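Local coordinates for protein starch synthase I (PDB 4HLN) that belongs to the starch synthases, plant enzymes of the glycosyltransferase class built from two Rossmann-like domains, at residues V481-G484 and W485-T489. Numbering follows the deposited sequence.
Sequences VFEG and WMRST
One face of the Phe482 ring is covered by CE3 of Trp485, which lies over the rim and not the centre. The closest ring atoms are Phe482 CZ and Trp485 CZ3, 3.6 Å apart. The two ring planes are tilted by 34° and the pair meets obliquely. Both side chains have CG anti to the backbone N and point the same way, side by side. Thr489 OG1 sits over the centre of one face of the Trp485 indole, and Phe482 O lies at its edge. The CG of Met486 approaches the Phe482 ring obliquely, 4.0 Å from CE2. The sulfur follows in a Met-aromatic contact, SD being 5.2 Å from the ring centroid. On another side of the helix, the Arg487 chain bends at chi3 (-80°) and folds back over Gly484. Glu483 O lies over the centre of one guanidinium face. Glu483 OE1 and Arg487 NH1 are 4.4 Å apart, too far for a salt bridge. Glu483 OE2 is hydrogen-bonded to Ser477 OG and Gly478 N, which precede the helix. Backbone bonds run from Met486 N to Phe482 O (2.8 Å) and from Arg487 N to Glu483 O. Trp485 O accepts Thr489 N and Thr489 OG1 (2.6 Å) from opposite faces of its plane. Helix 480-492 links parallel strands 471-476 and 497-501 in a beta-alpha-beta unit. The chemistry is thus divided: Phe482 and Met486 are buried, touching Met474, and Met486 also meets Val501. Trp485 lies against helix 455-466 and stays partly exposed, while the nearby opposite charges of Glu483 and Arg487 probably attract only weakly.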
loop_
_atom_site.group_PDB
_atom_site.type_symbol
_atom_site.label_atom_id
_atom_site.label_comp_id
_atom_site.label_asym_id
_atom_site.label_seq_id
_atom_site.Cartn_x
_atom_site.Cartn_y
_atom_site.Cartn_z
ATOM N N VAL A 481 -20.714 -18.313 2.212
ATOM C CA VAL A 481 -20.578 -19.238 3.344
ATOM C C VAL A 481 -20.245 -18.507 4.654
ATOM O O VAL A 481 -20.714 -18.884 5.727
ATOM C CB VAL A 481 -19.545 -20.375 3.079
ATOM C CG1 VAL A 481 -18.176 -19.803 2.725
ATOM C CG2 VAL A 481 -19.439 -21.294 4.291
ATOM N N PHE A 482 -19.434 -17.459 4.559
ATOM C CA PHE A 482 -19.106 -16.648 5.725
ATOM C C PHE A 482 -20.277 -15.715 6.075
ATOM O O PHE A 482 -20.607 -15.510 7.251
ATOM C CB PHE A 482 -17.822 -15.852 5.480
ATOM C CG PHE A 482 -17.302 -15.167 6.705
ATOM C CD1 PHE A 482 -16.480 -15.840 7.596
ATOM C CD2 PHE A 482 -17.654 -13.857 6.986
ATOM C CE1 PHE A 482 -16.011 -15.218 8.741
ATOM C CE2 PHE A 482 -17.189 -13.230 8.126
ATOM C CZ PHE A 482 -16.365 -13.910 9.004
ATOM N N GLU A 483 -20.899 -15.157 5.042
ATOM C CA GLU A 483 -22.105 -14.373 5.214
ATOM C C GLU A 483 -23.120 -15.185 5.992
ATOM O O GLU A 483 -23.747 -14.685 6.937
ATOM C CB GLU A 483 -22.683 -13.973 3.856
ATOM C CG GLU A 483 -21.818 -12.976 3.091
ATOM C CD GLU A 483 -22.409 -12.608 1.738
ATOM O OE1 GLU A 483 -23.566 -13.006 1.460
ATOM O OE2 GLU A 483 -21.717 -11.921 0.953
ATOM N N GLY A 484 -23.277 -16.445 5.592
ATOM C CA GLY A 484 -24.207 -17.339 6.257
ATOM C C GLY A 484 -23.832 -17.471 7.715
ATOM O O GLY A 484 -24.692 -17.599 8.597
ATOM N N TRP A 485 -22.528 -17.426 7.965
ATOM C CA TRP A 485 -22.010 -17.597 9.311
ATOM C C TRP A 485 -22.293 -16.363 10.153
ATOM O O TRP A 485 -22.603 -16.457 11.341
ATOM C CB TRP A 485 -20.514 -17.883 9.276
ATOM C CG TRP A 485 -19.920 -17.827 10.627
ATOM C CD1 TRP A 485 -19.822 -18.849 11.516
ATOM C CD2 TRP A 485 -19.358 -16.679 11.269
ATOM N NE1 TRP A 485 -19.221 -18.417 12.673
ATOM C CE2 TRP A 485 -18.925 -17.087 12.548
ATOM C CE3 TRP A 485 -19.172 -15.349 10.886
ATOM C CZ2 TRP A 485 -18.316 -16.213 13.448
ATOM C CZ3 TRP A 485 -18.562 -14.479 11.782
ATOM C CH2 TRP A 485 -18.146 -14.914 13.050
ATOM N N MET A 486 -22.184 -15.197 9.534
ATOM C CA MET A 486 -22.581 -13.969 10.207
ATOM C C MET A 486 -24.008 -14.090 10.742
ATOM O O MET A 486 -24.274 -13.759 11.902
ATOM C CB MET A 486 -22.446 -12.768 9.268
ATOM C CG MET A 486 -21.002 -12.408 8.955
ATOM S SD MET A 486 -20.804 -11.167 7.666
ATOM C CE MET A 486 -21.519 -9.716 8.442
ATOM N N ARG A 487 -24.919 -14.582 9.905
ATOM C CA ARG A 487 -26.324 -14.704 10.303
ATOM C C ARG A 487 -26.544 -15.624 11.509
ATOM O O ARG A 487 -27.275 -15.276 12.436
ATOM C CB ARG A 487 -27.196 -15.126 9.118
ATOM C CG ARG A 487 -27.157 -14.143 7.951
ATOM C CD ARG A 487 -28.059 -14.579 6.797
ATOM N NE ARG A 487 -27.435 -15.603 5.961
ATOM C CZ ARG A 487 -26.797 -15.351 4.819
ATOM N NH1 ARG A 487 -26.701 -14.101 4.373
ATOM N NH2 ARG A 487 -26.255 -16.345 4.122
ATOM N N SER A 488 -25.906 -16.786 11.506
ATOM C CA SER A 488 -26.104 -17.748 12.589
ATOM C C SER A 488 -25.495 -17.261 13.896
ATOM O O SER A 488 -26.026 -17.514 14.981
ATOM C CB SER A 488 -25.527 -19.118 12.210
ATOM O OG SER A 488 -24.502 -18.990 11.235
ATOM N N THR A 489 -24.373 -16.562 13.784
ATOM C CA THR A 489 -23.661 -16.052 14.947
ATOM C C THR A 489 -24.497 -15.003 15.660
ATOM O O THR A 489 -24.586 -14.983 16.891
ATOM C CB THR A 489 -22.344 -15.391 14.522
ATOM O OG1 THR A 489 -21.587 -16.308 13.720
ATOM C CG2 THR A 489 -21.537 -14.962 15.742
#